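Local coordinates for protein CheQ (Campylobacter jejuni subsp. jejuni, PDB 6A51) that controls, together with CheP, transcription of the core chemotaxis operon cheVAW in this bacterial pathogen, at residues D25-N30 against F62-C67; G53-T58 against G84-S89; C92-L97 against Q140-E145. One frame throughout, in Å; residues are numbered along the deposited sequence.

The three contacts run across the chain. Interaction 1 lies on one side of its centre, interaction 2 near the middle and interaction 3 on the other side. Centres of interactions 1 and 2 are about 13 Å apart, as are those of 2 and 3; those of 1 and 3 are about 25 Å apart. Interactions 1 and 2 alternate along the chain and share the mixed sheet, where strands 52-55 and 62-64 are neighbours. They touch directly, through Phe62 with Gly53 and Asp25 with Gly84. Interaction 3 comes later in sequence and joins interaction 2 through helix 88-95. The series thus connects the N-terminal sheet, by this helix, to the C-terminal strands.

Interaction 1. Residues D25-N30 against F62-C67; sequences DHYILN and FLHRNC
Tyr27 to Leu29 and Phe62 to His64 pair as antiparallel strands, at 147°, with Ile28 and Leu63 the hydrogen-bonded pair. Strand 27-29 is an outermost strand of a four-stranded mixed sheet. Ile28 N donates to Leu63 O at 3.0 Å, and Leu63 N returns a bond to Ile28 O. Just past the strand, Arg65 N donates to His26 O at 3.0 Å. Tyr27, Leu29, Phe62 and His64 share one face; there Tyr27 and His64 form an aromatic cluster with His26. The edge of the His64 ring meets the face of Tyr27 in a T-shaped pair, centroids 5.0 Å apart. His26 CB lies over the face of the same imidazole as a CH-pi contact. Asn66 N gives His64 ND1 a weak bond in the ring plane. Farther along, with chi2 at 76°, Leu29 CD1 reaches Phe62 CE2 at 3.5 Å. Leu16 and Leu18 of strand 15-18 also pack on Tyr27. On the other face, Ile28 and Leu63 both touch Phe33 of helix 30-37. Arg65 runs extended from CG to NE, and Ile28 CG2 sits 3.4 Å above its guanidinium plane, offset toward the rim.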
loop_
_atom_site.group_PDB
_atom_site.type_symbol
_atom_site.label_atom_id
_atom_site.label_comp_id
_atom_site.label_asym_id
_atom_site.label_seq_id
_atom_site.Cartn_x
_atom_site.Cartn_y
_atom_site.Cartn_z
ATOM N N ASP A 25 4.724 -2.887 7.120
ATOM C CA ASP A 25 5.589 -2.670 8.279
ATOM C C ASP A 25 6.841 -3.546 8.257
ATOM O O ASP A 25 7.977 -3.057 8.298
ATOM C CB ASP A 25 4.795 -2.962 9.559
ATOM C CG ASP A 25 3.870 -1.822 9.975
ATOM O OD1 ASP A 25 3.252 -1.162 9.110
ATOM O OD2 ASP A 25 3.744 -1.610 11.196
ATOM N N HIS A 26 6.631 -4.852 8.193
ATOM C CA HIS A 26 7.671 -5.856 8.319
ATOM C C HIS A 26 8.433 -6.128 7.012
ATOM O O HIS A 26 9.133 -7.138 6.948
ATOM C CB HIS A 26 7.044 -7.154 8.831
ATOM C CG HIS A 26 6.337 -6.998 10.138
ATOM N ND1 HIS A 26 6.851 -6.243 11.171
ATOM C CD2 HIS A 26 5.159 -7.496 10.581
ATOM C CE1 HIS A 26 6.018 -6.279 12.195
ATOM N NE2 HIS A 26 4.983 -7.032 11.862
ATOM N N TYR A 27 8.334 -5.283 5.988
ATOM C CA TYR A 27 8.903 -5.587 4.684
ATOM C C TYR A 27 9.710 -4.412 4.160
ATOM O O TYR A 27 9.462 -3.253 4.502
ATOM C CB TYR A 27 7.822 -5.921 3.641
ATOM C CG TYR A 27 7.102 -7.231 3.855
ATOM C CD1 TYR A 27 5.945 -7.296 4.618
ATOM C CD2 TYR A 27 7.565 -8.402 3.275
ATOM C CE1 TYR A 27 5.268 -8.494 4.800
ATOM C CE2 TYR A 27 6.899 -9.607 3.458
ATOM C CZ TYR A 27 5.748 -9.648 4.215
ATOM O OH TYR A 27 5.091 -10.856 4.397
ATOM N N ILE A 28 10.663 -4.724 3.282
ATOM C CA ILE A 28 11.356 -3.714 2.496
ATOM C C ILE A 28 11.180 -4.049 1.021
ATOM O O ILE A 28 10.922 -5.192 0.634
ATOM C CB ILE A 28 12.854 -3.608 2.840
ATOM C CG1 ILE A 28 13.553 -4.917 2.485
ATOM C CG2 ILE A 28 13.050 -3.269 4.314
ATOM C CD1 ILE A 28 14.931 -5.019 3.031
ATOM N N LEU A 29 11.320 -3.025 0.197
ATOM C CA LEU A 29 11.159 -3.186 -1.233
ATOM C C LEU A 29 12.445 -3.762 -1.829
ATOM O O LEU A 29 13.538 -3.248 -1.580
ATOM C CB LEU A 29 10.816 -1.834 -1.841
ATOM C CG LEU A 29 10.514 -1.724 -3.319
ATOM C CD1 LEU A 29 9.128 -2.239 -3.608
ATOM C CD2 LEU A 29 10.632 -0.267 -3.719
ATOM N N ASN A 30 12.323 -4.848 -2.595
ATOM C CA ASN A 30 13.517 -5.486 -3.140
ATOM C C ASN A 30 14.236 -4.562 -4.113
ATOM O O ASN A 30 15.471 -4.515 -4.133
ATOM C CB ASN A 30 13.154 -6.806 -3.826
ATOM C CG ASN A 30 14.361 -7.468 -4.502
ATOM O OD1 ASN A 30 15.354 -7.809 -3.847
ATOM N ND2 ASN A 30 14.275 -7.655 -5.815
ATOM N N PHE A 62 8.510 -7.769 -2.309
ATOM C CA PHE A 62 8.889 -7.264 -0.999
ATOM C C PHE A 62 9.553 -8.386 -0.205
ATOM O O PHE A 62 9.112 -9.538 -0.251
ATOM C CB PHE A 62 7.668 -6.720 -0.245
ATOM C CG PHE A 62 7.007 -5.553 -0.928
ATOM C CD1 PHE A 62 6.064 -5.758 -1.923
ATOM C CD2 PHE A 62 7.347 -4.252 -0.593
ATOM C CE1 PHE A 62 5.469 -4.692 -2.568
ATOM C CE2 PHE A 62 6.757 -3.173 -1.236
ATOM C CZ PHE A 62 5.817 -3.394 -2.225
ATOM N N LEU A 63 10.613 -8.047 0.524
ATOM C CA LEU A 63 11.347 -9.001 1.342
ATOM C C LEU A 63 10.984 -8.798 2.800
ATOM O O LEU A 63 10.968 -7.666 3.291
ATOM C CB LEU A 63 12.855 -8.843 1.154
ATOM C CG LEU A 63 13.304 -8.967 -0.308
ATOM C CD1 LEU A 63 14.759 -8.551 -0.507
ATOM C CD2 LEU A 63 13.061 -10.380 -0.778
ATOM N N HIS A 64 10.690 -9.889 3.489
ATOM C CA HIS A 64 10.410 -9.802 4.912
ATOM C C HIS A 64 11.717 -9.549 5.655
ATOM O O HIS A 64 12.732 -10.198 5.366
ATOM C CB HIS A 64 9.730 -11.086 5.379
ATOM C CG HIS A 64 9.075 -10.975 6.715
ATOM N ND1 HIS A 64 9.765 -10.625 7.856
ATOM C CD2 HIS A 64 7.791 -11.172 7.094
ATOM C CE1 HIS A 64 8.933 -10.608 8.881
ATOM N NE2 HIS A 64 7.731 -10.940 8.447
ATOM N N ARG A 65 11.696 -8.593 6.603
ATOM C CA ARG A 65 12.938 -8.068 7.183
ATOM C C ARG A 65 13.704 -9.126 7.956
ATOM O O ARG A 65 14.936 -9.059 8.040
ATOM C CB ARG A 65 12.652 -6.894 8.115
ATOM C CG ARG A 65 11.989 -5.747 7.450
ATOM C CD ARG A 65 11.360 -4.762 8.421
ATOM N NE ARG A 65 11.385 -3.466 7.781
ATOM C CZ ARG A 65 12.398 -2.619 7.856
ATOM N NH1 ARG A 65 13.447 -2.924 8.613
ATOM N NH2 ARG A 65 12.354 -1.467 7.188
ATOM N N ASN A 66 12.987 -10.081 8.544
ATOM C CA ASN A 66 13.540 -11.182 9.314
ATOM C C ASN A 66 14.454 -12.061 8.459
ATOM O O ASN A 66 15.556 -12.398 8.906
ATOM C CB ASN A 66 12.352 -11.931 9.933
ATOM C CG ASN A 66 12.738 -13.127 10.782
ATOM O OD1 ASN A 66 13.912 -13.493 10.899
ATOM N ND2 ASN A 66 11.726 -13.721 11.431
ATOM N N CYS A 67 14.095 -12.334 7.204
ATOM C CA CYS A 67 14.900 -13.194 6.347
ATOM C C CYS A 67 16.158 -12.522 5.783
ATOM O O CYS A 67 16.945 -13.204 5.116
ATOM C CB CYS A 67 14.037 -13.743 5.197
ATOM S SG CYS A 67 13.923 -12.737 3.671
#

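Interaction 2. Residues G53-T58 against G84-S89; sequences GRYQGT and GFVLAS
The Tyr55 ring is the flat group of this contact, and Leu87 CD2 and Val86 CB both approach it obliquely. Leu87 CD2 comes to 3.6 Å from Tyr55 CD2, and Leu87 CB lies 3.7 Å from both CD2 and CE2 of that ring. Tyr55 lies on a strand of the mixed sheet and opens a type I beta turn to Thr58, whose N bonds back to Tyr55 O. Across from the turn, Leu87 is the N-cap residue of helix 88-95. The contact therefore sets the C-terminal part of an inner strand, and the turn after it, against a strand-to-helix junction. It is mainly apolar. Tyr55 CG is anti to its own carbonyl carbon (chi1 -65°), and the side chain crosses Val86 at about a right angle. Tyr55 OH is 3.6 Å from Val86 CB. Its polar partner lies outside both segments, at Glu22 O. Leu87 also touches Ile122 and Phe124 of strand 122-126, its neighbour in the three-stranded sheet; through Tyr55 it meets the mixed sheet. Arg54, just before the turn, reaches across it, and its NE donates to Thr58 O at 3.1 Å. Thr58 OG1 is 3.5 Å from Leu87 CD2, while Thr58 CG2 lies 3.8 Å from Ser89 OG.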
loop_
_atom_site.group_PDB
_atom_site.type_symbol
_atom_site.label_atom_id
_atom_site.label_comp_id
_atom_site.label_asym_id
_atom_site.label_seq_id
_atom_site.Cartn_x
_atom_site.Cartn_y
_atom_site.Cartn_z
ATOM N N GLY A 53 6.870 -11.319 -0.283
ATOM C CA GLY A 53 5.459 -11.021 -0.370
ATOM C C GLY A 53 5.220 -10.214 -1.621
ATOM O O GLY A 53 6.121 -9.535 -2.125
ATOM N N ARG A 54 3.988 -10.300 -2.119
ATOM C CA ARG A 54 3.536 -9.457 -3.215
ATOM C C ARG A 54 2.039 -9.251 -3.057
ATOM O O ARG A 54 1.363 -10.015 -2.363
ATOM C CB ARG A 54 3.850 -10.074 -4.583
ATOM C CG ARG A 54 3.356 -11.522 -4.694
ATOM C CD ARG A 54 3.459 -12.074 -6.112
ATOM N NE ARG A 54 2.358 -11.575 -6.916
ATOM C CZ ARG A 54 1.468 -12.340 -7.522
ATOM N NH1 ARG A 54 1.572 -13.650 -7.454
ATOM N NH2 ARG A 54 0.498 -11.784 -8.234
ATOM N N TYR A 55 1.534 -8.197 -3.690
ATOM C CA TYR A 55 0.100 -7.999 -3.834
ATOM C C TYR A 55 -0.365 -8.704 -5.102
ATOM O O TYR A 55 0.395 -8.847 -6.064
ATOM C CB TYR A 55 -0.254 -6.506 -3.888
ATOM C CG TYR A 55 0.048 -5.775 -2.608
ATOM C CD1 TYR A 55 -0.787 -5.919 -1.499
ATOM C CD2 TYR A 55 1.177 -4.965 -2.486
ATOM C CE1 TYR A 55 -0.512 -5.285 -0.306
ATOM C CE2 TYR A 55 1.466 -4.307 -1.274
ATOM C CZ TYR A 55 0.616 -4.475 -0.200
ATOM O OH TYR A 55 0.869 -3.845 0.993
ATOM N N GLN A 56 -1.629 -9.135 -5.098
ATOM C CA GLN A 56 -2.123 -9.983 -6.176
ATOM C C GLN A 56 -1.975 -9.319 -7.538
ATOM O O GLN A 56 -1.571 -9.969 -8.508
ATOM C CB GLN A 56 -3.577 -10.355 -5.922
ATOM C CG GLN A 56 -4.240 -11.015 -7.103
ATOM C CD GLN A 56 -5.667 -11.401 -6.796
ATOM O OE1 GLN A 56 -6.016 -11.671 -5.639
ATOM N NE2 GLN A 56 -6.508 -11.408 -7.821
ATOM N N GLY A 57 -2.275 -8.027 -7.636
ATOM C CA GLY A 57 -2.283 -7.449 -8.968
ATOM C C GLY A 57 -0.913 -7.205 -9.585
ATOM O O GLY A 57 -0.841 -6.942 -10.793
ATOM N N THR A 58 0.168 -7.288 -8.811
ATOM C CA THR A 58 1.481 -6.875 -9.285
ATOM C C THR A 58 2.545 -7.879 -8.882
ATOM O O THR A 58 2.362 -8.681 -7.965
ATOM C CB THR A 58 1.869 -5.513 -8.716
ATOM O OG1 THR A 58 1.869 -5.599 -7.280
ATOM C CG2 THR A 58 0.881 -4.443 -9.187
ATOM N N GLY A 84 2.569 1.200 7.895
ATOM C CA GLY A 84 1.265 1.667 7.464
ATOM C C GLY A 84 1.077 1.773 5.966
ATOM O O GLY A 84 -0.028 2.117 5.518
ATOM N N PHE A 85 2.101 1.498 5.168
ATOM C CA PHE A 85 1.939 1.719 3.742
ATOM C C PHE A 85 1.470 0.463 3.037
ATOM O O PHE A 85 1.647 -0.662 3.515
ATOM C CB PHE A 85 3.233 2.222 3.111
ATOM C CG PHE A 85 3.481 3.678 3.361
ATOM C CD1 PHE A 85 4.094 4.095 4.543
ATOM C CD2 PHE A 85 3.068 4.640 2.435
ATOM C CE1 PHE A 85 4.321 5.444 4.786
ATOM C CE2 PHE A 85 3.292 6.002 2.672
ATOM C CZ PHE A 85 3.925 6.403 3.851
ATOM N N VAL A 86 0.833 0.683 1.891
ATOM C CA VAL A 86 0.518 -0.362 0.930
ATOM C C VAL A 86 0.848 0.193 -0.448
ATOM O O VAL A 86 0.949 1.407 -0.645
ATOM C CB VAL A 86 -0.960 -0.801 0.990
ATOM C CG1 VAL A 86 -1.376 -1.116 2.410
ATOM C CG2 VAL A 86 -1.850 0.274 0.393
ATOM N N LEU A 87 1.050 -0.708 -1.402
ATOM C CA LEU A 87 1.213 -0.281 -2.785
ATOM C C LEU A 87 -0.007 0.524 -3.221
ATOM O O LEU A 87 -1.145 0.184 -2.884
ATOM C CB LEU A 87 1.383 -1.501 -3.680
ATOM C CG LEU A 87 2.518 -1.548 -4.679
ATOM C CD1 LEU A 87 3.770 -1.013 -4.043
ATOM C CD2 LEU A 87 2.694 -2.993 -5.052
ATOM N N ALA A 88 0.227 1.610 -3.961
ATOM C CA ALA A 88 -0.890 2.457 -4.379
ATOM C C ALA A 88 -1.861 1.700 -5.275
ATOM O O ALA A 88 -3.082 1.833 -5.121
ATOM C CB ALA A 88 -0.373 3.704 -5.090
ATOM N N SER A 89 -1.337 0.914 -6.230
ATOM C CA SER A 89 -2.190 0.057 -7.059
ATOM C C SER A 89 -3.054 -0.878 -6.213
ATOM O O SER A 89 -4.211 -1.147 -6.559
ATOM C CB SER A 89 -1.334 -0.772 -8.011
ATOM O OG SER A 89 -0.301 -1.425 -7.281
#

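Interaction 3. Residues C92-L97 against Q140-E145; sequences CSFTGL and QHIYIE
Phe94 and His141 both carry CG anti to the backbone N (chi1 -176° and -163°), and the two side chains reach toward each other tip to tip. Phe94 CE1 sits over the centre of the imidazole, 3.2 Å above its plane. The ring planes stand at 38° to each other. Gln140 O lies at the edge of the Phe94 ring, in its plane, while Ile142 O lies over one face. Tyr131 of helix 127-134 also packs on Phe94.

The same imidazole also bonds to the helix backbone. His141 NE2 donates to Phe94 O at 3.1 Å, with the carbonyl oxygen somewhat out of the imidazole plane. Tyr170 stacks on the His141 ring.

The contact joins the C-terminal end of helix 88-95 to strand 142-146, an outermost strand of an antiparallel sheet. Ile144 N donates to Thr95 O at 3.0 Å. Next comes Gly96, whose positive phi takes the chain out of the helix. Thr95 OG1 accepts from Leu97 N at 3.1 Å, which makes an ST turn, and it also bonds to Phe91 O. A water donates to both Gly96 O and Ile144 O, bridging the segments.

The apolar part lies beside these bonds. Thr95 and Ile144 run side by side, with Thr95 CB 3.9 Å from Ile144 CD1. Leu97 CD1 lies 4.1 Å from Ile144 CG2, and Met165 of strand 165-169 touches both residues.

Two carbonyls at the helix end, of Phe94 and Thr95, thus receive donors from the strand side. Donation from His141 NE2 places a proton on that nitrogen. The bond to Phe94 O fixes which nitrogen points at the helix end, while Phe94 and Tyr170 pack against the ring.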
loop_
_atom_site.group_PDB
_atom_site.type_symbol
_atom_site.label_atom_id
_atom_site.label_comp_id
_atom_site.label_asym_id
_atom_site.label_seq_id
_atom_site.Cartn_x
_atom_site.Cartn_y
_atom_site.Cartn_z
ATOM N N CYS A 92 -5.876 1.120 -4.698
ATOM C CA CYS A 92 -6.943 1.363 -5.670
ATOM C C CYS A 92 -7.711 0.088 -5.966
ATOM O O CYS A 92 -8.932 0.118 -6.155
ATOM C CB CYS A 92 -6.364 1.952 -6.957
ATOM S SG CYS A 92 -5.584 3.581 -6.741
ATOM N N SER A 93 -7.013 -1.045 -6.019
ATOM C CA SER A 93 -7.693 -2.330 -6.128
ATOM C C SER A 93 -8.624 -2.548 -4.934
ATOM O O SER A 93 -9.828 -2.765 -5.098
ATOM C CB SER A 93 -6.638 -3.447 -6.234
ATOM O OG SER A 93 -7.206 -4.748 -6.214
ATOM N N PHE A 94 -8.078 -2.443 -3.723
ATOM C CA PHE A 94 -8.841 -2.673 -2.500
ATOM C C PHE A 94 -10.077 -1.773 -2.422
ATOM O O PHE A 94 -11.188 -2.249 -2.176
ATOM C CB PHE A 94 -7.903 -2.446 -1.313
ATOM C CG PHE A 94 -8.500 -2.742 0.030
ATOM C CD1 PHE A 94 -9.047 -3.973 0.310
ATOM C CD2 PHE A 94 -8.426 -1.806 1.049
ATOM C CE1 PHE A 94 -9.562 -4.250 1.570
ATOM C CE2 PHE A 94 -8.937 -2.079 2.306
ATOM C CZ PHE A 94 -9.515 -3.302 2.561
ATOM N N THR A 95 -9.909 -0.471 -2.650
ATOM C CA THR A 95 -10.978 0.480 -2.394
ATOM C C THR A 95 -11.867 0.713 -3.597
ATOM O O THR A 95 -12.889 1.389 -3.460
ATOM C CB THR A 95 -10.422 1.848 -1.970
ATOM O OG1 THR A 95 -9.687 2.417 -3.063
ATOM C CG2 THR A 95 -9.527 1.738 -0.760
ATOM N N GLY A 96 -11.486 0.227 -4.773
ATOM C CA GLY A 96 -12.210 0.611 -5.964
ATOM C C GLY A 96 -11.979 2.029 -6.430
ATOM O O GLY A 96 -12.634 2.472 -7.373
ATOM N N LEU A 97 -11.090 2.776 -5.788
ATOM C CA LEU A 97 -10.788 4.123 -6.250
ATOM C C LEU A 97 -10.082 4.056 -7.599
ATOM O O LEU A 97 -9.261 3.167 -7.834
ATOM C CB LEU A 97 -9.911 4.835 -5.220
ATOM C CG LEU A 97 -9.453 6.259 -5.501
ATOM C CD1 LEU A 97 -10.611 7.206 -5.276
ATOM C CD2 LEU A 97 -8.286 6.612 -4.601
ATOM N N GLN A 140 -11.306 -3.825 8.457
ATOM C CA GLN A 140 -12.501 -3.599 7.670
ATOM C C GLN A 140 -12.150 -3.419 6.202
ATOM O O GLN A 140 -11.123 -2.827 5.854
ATOM C CB GLN A 140 -13.246 -2.372 8.188
ATOM C CG GLN A 140 -14.406 -2.722 9.095
ATOM C CD GLN A 140 -14.748 -1.596 10.009
ATOM O OE1 GLN A 140 -13.895 -1.126 10.764
ATOM N NE2 GLN A 140 -16.000 -1.131 9.948
ATOM N N HIS A 141 -13.002 -3.950 5.336
ATOM C CA HIS A 141 -12.876 -3.719 3.911
ATOM C C HIS A 141 -13.654 -2.451 3.588
ATOM O O HIS A 141 -14.882 -2.442 3.653
ATOM C CB HIS A 141 -13.383 -4.914 3.108
ATOM C CG HIS A 141 -12.923 -4.912 1.681
ATOM N ND1 HIS A 141 -12.362 -6.019 1.074
ATOM C CD2 HIS A 141 -12.929 -3.931 0.742
ATOM C CE1 HIS A 141 -12.049 -5.722 -0.176
ATOM N NE2 HIS A 141 -12.381 -4.461 -0.402
ATOM N N ILE A 142 -12.943 -1.383 3.260
ATOM C CA ILE A 142 -13.554 -0.112 2.890
ATOM C C ILE A 142 -13.644 -0.036 1.375
ATOM O O ILE A 142 -12.828 -0.610 0.656
ATOM C CB ILE A 142 -12.759 1.083 3.463
ATOM C CG1 ILE A 142 -11.337 1.088 2.911
ATOM C CG2 ILE A 142 -12.682 0.988 4.983
ATOM C CD1 ILE A 142 -10.480 2.236 3.407
ATOM N N TYR A 143 -14.655 0.667 0.881
ATOM C CA TYR A 143 -14.697 1.098 -0.505
ATOM C C TYR A 143 -14.902 2.603 -0.550
ATOM O O TYR A 143 -15.457 3.200 0.380
ATOM C CB TYR A 143 -15.808 0.418 -1.308
ATOM C CG TYR A 143 -17.240 0.707 -0.864
ATOM C CD1 TYR A 143 -17.868 -0.094 0.087
ATOM C CD2 TYR A 143 -17.972 1.747 -1.424
ATOM C CE1 TYR A 143 -19.174 0.133 0.471
ATOM C CE2 TYR A 143 -19.285 1.989 -1.039
ATOM C CZ TYR A 143 -19.875 1.183 -0.092
ATOM O OH TYR A 143 -21.172 1.410 0.291
ATOM N N ILE A 144 -14.445 3.203 -1.651
ATOM C CA ILE A 144 -14.540 4.635 -1.894
ATOM C C ILE A 144 -15.315 4.818 -3.185
ATOM O O ILE A 144 -14.996 4.196 -4.199
ATOM C CB ILE A 144 -13.156 5.305 -2.000
ATOM C CG1 ILE A 144 -12.328 5.055 -0.748
ATOM C CG2 ILE A 144 -13.299 6.813 -2.222
ATOM C CD1 ILE A 144 -10.881 5.520 -0.878
ATOM N N GLU A 145 -16.299 5.701 -3.161
ATOM C CA GLU A 145 -17.242 5.743 -4.258
ATOM C C GLU A 145 -17.851 7.130 -4.294
ATOM O O GLU A 145 -18.013 7.767 -3.255
ATOM C CB GLU A 145 -18.331 4.693 -4.056
ATOM C CG GLU A 145 -18.835 4.002 -5.263
ATOM C CD GLU A 145 -19.899 2.986 -4.883
ATOM O OE1 GLU A 145 -20.896 3.407 -4.242
ATOM O OE2 GLU A 145 -19.727 1.775 -5.192
HETATM O O HOH W 1 -14.710 4.681 -7.130
#